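Local structure of diaminopimelate decarboxylase (Methanocaldococcus jannaschii, 1TWI) at residues A[127-132]-A[284-289]; A[134-139]-A[193-198]. The protein catalyses the pyridoxal 5'-phosphate-dependent decarboxylation of meso-diaminopimelate to L-lysine, the last step of lysine biosynthesis, and works as a homodimer. All coordinates share one frame; numbering follows the deposited sequence.

Both contacts belong to the TIM-type barrel that binds pyridoxal phosphate, and their centres lie about 16 Å apart. Interaction 1 is at the N-terminal end of the barrel strands, where Arg129, just before strand 130-133, meets strand 286-289. Interaction 2 is in the outer helical layer, between helices 136-149 and 188-198, farther from the centre of the chain. Both are only partly buried: Ile288 is the buried residue of interaction 1, Leu139 and Ala196 those of interaction 2. Strand 130-133 leads directly into helix 136-149. The chemistry differs. Interaction 1 places a guanidinium group among polar and apolar neighbours, its charge met by Asp244. Interaction 2 is made by apolar side chains, with no hydrogen bond across.

Interaction 1: residues A[127-132]-A[284-289]; sequences NIRAFN and MPNLIL
Arg129 meets Asn286 and Ile288 at the N-terminal end of the strands of a TIM-type barrel, the end away from the cofactor. It stands just before strand 130-133, and its partners lie on strand 286-289, with Ile288 one step further in. The two strands are not paired. The closest CA atoms, those of Arg129 and Ile288, are 11.3 Å apart. The gap is closed from both sides, mostly by the arginine, with Asn286 and Ile288 reaching back. The arginine CG is anti to the backbone N (chi1 -166°), and the chain then runs extended to NE. Alongside it, CD1 of Ile288 lies 3.8 Å from Arg129 NE and 4.1 Å from Arg129 CD. The two side chains run past each other in opposite directions.

At the end of the arginine, Asn286 ND2 lies at the guanidinium edge, near its plane and 3.4 Å from Arg129 NH1. The amide plane is turned 90° from the guanidinium plane. Both atoms are donors, so their approach is not a hydrogen bond.

Asp244, outside both segments, bridges the two side chains. Its OD2 holds Arg129 NE in a salt bridge, and its OD1 accepts from Asn286 ND2. The carboxylate probably offsets the arginine charge, which would let NH1 and ND2 lie close.

Ile288 also packs on Ala65 and Asn246. Its side chain is about 9 Å from the bound pyridoxal phosphate and about 5 Å from that of the cofactor-binding Glu290. Further bonds tie the polar pair to the chain just before strands 108-110 and 62-67: Arg129 NH2 to the backbone O of Lys106, and Asn286 OD1 to Glu61 N.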
loop_
_atom_site.group_PDB
_atom_site.type_symbol
_atom_site.label_atom_id
_atom_site.label_comp_id
_atom_site.label_asym_id
_atom_site.label_seq_id
_atom_site.Cartn_x
_atom_site.Cartn_y
_atom_site.Cartn_z
ATOM N N ASN A 127 23.757 -2.862 20.945
ATOM C CA ASN A 127 23.514 -2.564 22.378
ATOM C C ASN A 127 22.379 -1.535 22.581
ATOM O O ASN A 127 22.531 -0.506 23.294
ATOM C CB ASN A 127 24.842 -2.081 23.026
ATOM C CG ASN A 127 24.767 -1.942 24.566
ATOM O OD1 ASN A 127 24.144 -2.756 25.298
ATOM N ND2 ASN A 127 25.429 -0.914 25.061
ATOM N N ILE A 128 21.239 -1.820 21.948
ATOM C CA ILE A 128 20.093 -0.933 22.040
ATOM C C ILE A 128 19.624 -0.892 23.495
ATOM O O ILE A 128 19.887 -1.820 24.296
ATOM C CB ILE A 128 18.954 -1.415 21.125
ATOM C CG1 ILE A 128 18.578 -2.877 21.427
ATOM C CG2 ILE A 128 19.368 -1.271 19.649
ATOM C CD1 ILE A 128 17.319 -3.345 20.582
ATOM N N ARG A 129 18.951 0.178 23.853
ATOM C CA ARG A 129 18.405 0.321 25.212
ATOM C C ARG A 129 17.518 -0.890 25.621
ATOM O O ARG A 129 17.578 -1.390 26.748
ATOM C CB ARG A 129 17.556 1.594 25.272
ATOM C CG ARG A 129 17.229 1.994 26.742
ATOM C CD ARG A 129 16.139 3.140 26.793
ATOM N NE ARG A 129 15.931 3.501 28.195
ATOM C CZ ARG A 129 16.707 4.326 28.899
ATOM N NH1 ARG A 129 16.434 4.555 30.187
ATOM N NH2 ARG A 129 17.729 4.966 28.318
ATOM N N ALA A 130 16.672 -1.337 24.702
ATOM C CA ALA A 130 15.823 -2.494 24.978
ATOM C C ALA A 130 15.071 -3.057 23.799
ATOM O O ALA A 130 14.726 -2.332 22.859
ATOM C CB ALA A 130 14.765 -2.164 26.035
ATOM N N PHE A 131 14.818 -4.358 23.879
ATOM C CA PHE A 131 13.889 -4.987 22.961
ATOM C C PHE A 131 12.555 -4.888 23.798
ATOM O O PHE A 131 12.538 -5.285 24.995
ATOM C CB PHE A 131 14.189 -6.472 22.824
ATOM C CG PHE A 131 15.416 -6.759 22.002
ATOM C CD1 PHE A 131 15.335 -6.861 20.620
ATOM C CD2 PHE A 131 16.666 -6.901 22.631
ATOM C CE1 PHE A 131 16.478 -7.107 19.860
ATOM C CE2 PHE A 131 17.847 -7.150 21.881
ATOM C CZ PHE A 131 17.747 -7.256 20.495
ATOM N N ASN A 132 11.464 -4.386 23.198
ATOM C CA ASN A 132 10.169 -4.385 23.891
ATOM C C ASN A 132 9.579 -5.735 23.489
ATOM O O ASN A 132 9.024 -5.882 22.400
ATOM C CB ASN A 132 9.287 -3.227 23.398
ATOM C CG ASN A 132 9.829 -1.848 23.819
ATOM O OD1 ASN A 132 10.600 -1.734 24.787
ATOM N ND2 ASN A 132 9.381 -0.777 23.114
ATOM N N MET A 284 9.724 6.378 40.881
ATOM C CA MET A 284 9.365 6.882 39.585
ATOM C C MET A 284 10.406 6.457 38.563
ATOM O O MET A 284 11.601 6.573 38.793
ATOM C CB MET A 284 9.194 8.396 39.604
ATOM C CG MET A 284 7.975 8.805 40.445
ATOM S SD MET A 284 6.373 8.403 39.734
ATOM C CE MET A 284 6.085 6.779 40.408
ATOM N N PRO A 285 9.940 5.969 37.393
ATOM C CA PRO A 285 10.867 5.506 36.343
ATOM C C PRO A 285 11.277 6.555 35.294
ATOM O O PRO A 285 10.787 7.704 35.309
ATOM C CB PRO A 285 10.078 4.377 35.682
ATOM C CG PRO A 285 8.625 5.013 35.649
ATOM C CD PRO A 285 8.525 5.650 37.075
ATOM N N ASN A 286 12.199 6.165 34.405
ATOM C CA ASN A 286 12.464 7.032 33.253
ATOM C C ASN A 286 11.187 6.905 32.441
ATOM O O ASN A 286 10.540 5.870 32.479
ATOM C CB ASN A 286 13.634 6.513 32.439
ATOM C CG ASN A 286 14.874 6.441 33.253
ATOM O OD1 ASN A 286 15.328 7.469 33.790
ATOM N ND2 ASN A 286 15.429 5.238 33.390
ATOM N N LEU A 287 10.816 7.952 31.705
ATOM C CA LEU A 287 9.598 7.917 30.937
ATOM C C LEU A 287 9.932 7.976 29.445
ATOM O O LEU A 287 10.745 8.811 29.032
ATOM C CB LEU A 287 8.701 9.152 31.310
ATOM C CG LEU A 287 7.457 9.413 30.431
ATOM C CD1 LEU A 287 6.527 8.206 30.457
ATOM C CD2 LEU A 287 6.659 10.687 30.904
ATOM N N ILE A 288 9.351 7.086 28.637
ATOM C CA ILE A 288 9.623 7.110 27.193
ATOM C C ILE A 288 8.299 7.183 26.451
ATOM O O ILE A 288 7.325 6.508 26.867
ATOM C CB ILE A 288 10.301 5.780 26.729
ATOM C CG1 ILE A 288 11.613 5.583 27.502
ATOM C CG2 ILE A 288 10.560 5.800 25.224
ATOM C CD1 ILE A 288 12.250 4.131 27.366
ATOM N N LEU A 289 8.234 7.993 25.387
ATOM C CA LEU A 289 7.036 8.042 24.543
ATOM C C LEU A 289 7.533 7.714 23.136
ATOM O O LEU A 289 8.710 7.919 22.833
ATOM C CB LEU A 289 6.370 9.446 24.525
ATOM C CG LEU A 289 5.902 9.975 25.894
ATOM C CD1 LEU A 289 5.053 11.287 25.709
ATOM C CD2 LEU A 289 5.064 8.907 26.563
#

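Interaction 2: residues A[134-139]-A[193-198]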
loop_
_atom_site.group_PDB
_atom_site.type_symbol
_atom_site.label_atom_id
_atom_site.label_comp_id
_atom_site.label_asym_id
_atom_site.label_seq_id
_atom_site.Cartn_x
_atom_site.Cartn_y
_atom_site.Cartn_z
ATOM N N ASP A 134 7.450 -8.942 22.885
ATOM C CA ASP A 134 6.055 -9.052 22.535
ATOM C C ASP A 134 5.381 -10.347 22.959
ATOM O O ASP A 134 4.157 -10.404 23.048
ATOM C CB ASP A 134 5.925 -8.881 21.014
ATOM C CG ASP A 134 4.497 -9.051 20.529
ATOM O OD1 ASP A 134 4.068 -10.215 20.248
ATOM O OD2 ASP A 134 3.788 -8.008 20.457
ATOM N N SER A 135 6.197 -11.381 23.180
ATOM C CA SER A 135 5.699 -12.711 23.506
ATOM C C SER A 135 6.739 -13.503 24.286
ATOM O O SER A 135 7.950 -13.148 24.310
ATOM C CB SER A 135 5.368 -13.473 22.199
ATOM O OG SER A 135 6.548 -13.680 21.446
ATOM N N ILE A 136 6.288 -14.586 24.915
ATOM C CA ILE A 136 7.238 -15.390 25.633
ATOM C C ILE A 136 8.209 -16.043 24.625
ATOM O O ILE A 136 9.399 -16.172 24.898
ATOM C CB ILE A 136 6.498 -16.421 26.511
ATOM C CG1 ILE A 136 5.859 -15.617 27.692
ATOM C CG2 ILE A 136 7.506 -17.472 27.006
ATOM C CD1 ILE A 136 4.759 -16.377 28.527
ATOM N N SER A 137 7.690 -16.391 23.449
ATOM C CA SER A 137 8.505 -17.011 22.397
ATOM C C SER A 137 9.677 -16.076 22.082
ATOM O O SER A 137 10.844 -16.511 21.975
ATOM C CB SER A 137 7.657 -17.183 21.140
ATOM O OG SER A 137 8.411 -17.819 20.106
ATOM N N GLU A 138 9.369 -14.783 21.907
ATOM C CA GLU A 138 10.443 -13.807 21.631
ATOM C C GLU A 138 11.439 -13.746 22.812
ATOM O O GLU A 138 12.662 -13.736 22.625
ATOM C CB GLU A 138 9.861 -12.393 21.361
ATOM C CG GLU A 138 10.976 -11.307 21.199
ATOM C CD GLU A 138 10.406 -9.902 21.145
ATOM O OE1 GLU A 138 9.197 -9.776 20.811
ATOM O OE2 GLU A 138 11.176 -8.946 21.418
ATOM N N LEU A 139 10.926 -13.692 24.045
ATOM C CA LEU A 139 11.826 -13.642 25.214
ATOM C C LEU A 139 12.811 -14.838 25.158
ATOM O O LEU A 139 14.028 -14.651 25.339
ATOM C CB LEU A 139 11.038 -13.709 26.563
ATOM C CG LEU A 139 11.940 -13.797 27.828
ATOM C CD1 LEU A 139 12.713 -12.490 28.034
ATOM C CD2 LEU A 139 11.093 -14.103 29.086
ATOM N N ILE A 193 7.713 -11.898 32.663
ATOM C CA ILE A 193 8.732 -11.175 33.388
ATOM C C ILE A 193 9.390 -12.066 34.459
ATOM O O ILE A 193 10.605 -11.948 34.696
ATOM C CB ILE A 193 8.133 -9.875 34.039
ATOM C CG1 ILE A 193 7.741 -8.904 32.910
ATOM C CG2 ILE A 193 9.120 -9.250 35.056
ATOM C CD1 ILE A 193 6.950 -7.753 33.383
ATOM N N LYS A 194 8.618 -12.927 35.124
ATOM C CA LYS A 194 9.258 -13.777 36.143
ATOM C C LYS A 194 10.201 -14.780 35.430
ATOM O O LYS A 194 11.268 -15.108 35.958
ATOM C CB LYS A 194 8.171 -14.493 36.973
ATOM C CG LYS A 194 7.680 -13.585 38.107
ATOM C CD LYS A 194 6.645 -14.273 38.996
ATOM C CE LYS A 194 6.399 -13.402 40.200
ATOM N NZ LYS A 194 5.538 -14.097 41.220
ATOM N N MET A 195 9.797 -15.246 34.244
ATOM C CA MET A 195 10.670 -16.128 33.449
ATOM C C MET A 195 11.963 -15.400 33.117
ATOM O O MET A 195 13.069 -15.955 33.244
ATOM C CB MET A 195 9.984 -16.543 32.123
ATOM C CG MET A 195 8.842 -17.537 32.328
ATOM S SD MET A 195 8.221 -18.190 30.738
ATOM C CE MET A 195 9.793 -18.241 29.738
ATOM N N ALA A 196 11.857 -14.138 32.673
ATOM C CA ALA A 196 13.067 -13.410 32.320
ATOM C C ALA A 196 13.995 -13.233 33.519
ATOM O O ALA A 196 15.205 -13.215 33.352
ATOM C CB ALA A 196 12.722 -11.996 31.738
ATOM N N LEU A 197 13.437 -13.053 34.709
ATOM C CA LEU A 197 14.324 -12.852 35.878
ATOM C C LEU A 197 15.117 -14.123 36.205
ATOM O O LEU A 197 16.178 -14.031 36.810
ATOM C CB LEU A 197 13.507 -12.405 37.091
ATOM C CG LEU A 197 12.919 -11.000 36.895
ATOM C CD1 LEU A 197 11.818 -10.734 37.896
ATOM C CD2 LEU A 197 13.980 -9.997 37.013
ATOM N N GLU A 198 14.609 -15.284 35.802
ATOM C CA GLU A 198 15.304 -16.556 36.018
ATOM C C GLU A 198 16.288 -16.830 34.877
ATOM O O GLU A 198 17.215 -17.611 35.027
ATOM C CB GLU A 198 14.314 -17.719 36.143
ATOM C CG GLU A 198 13.396 -17.565 37.371
ATOM C CD GLU A 198 14.151 -17.088 38.655
ATOM O OE1 GLU A 198 14.894 -17.912 39.248
ATOM O OE2 GLU A 198 14.003 -15.881 39.076
#
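Two outer helices of the TIM-type barrel meet here: the first turn of helix 136-149 and the last turns of helix 188-198. Leu139 sits over Ala196, with its CD1 3.7 Å from Ala196 CB. Its other methyl, CD2, is 3.7 Å from the backbone N of Ala196 and 4.1 Å from Met195 CB. Both branches of the leucine therefore bear on one short part of the facing helix.

Nearby, Met195 and Ile136 cross at about a right angle. The methionine is extended through chi2 and bends at chi3 (34°). Its CE comes within 3.6 Å of Ile136 CG2, and SD is 3.9 Å from the same methyl.

Ser135 caps the helix start; its OG accepts from Glu138 N. Glu138 OE1 in turn takes Asp134 N from above its carboxylate plane. Beneath the helix pair, Phe157 of strand 153-160 meets Leu139 and Ala196. On the same first turn, Ser137 OG is hydrogen-bonded to His308 ND1 of the second subunit.

No hydrogen bond joins the two segments. Their contact rests on methyl, methylene and thioether packing, so burial of apolar groups, which has little directional preference, probably holds the helices together here.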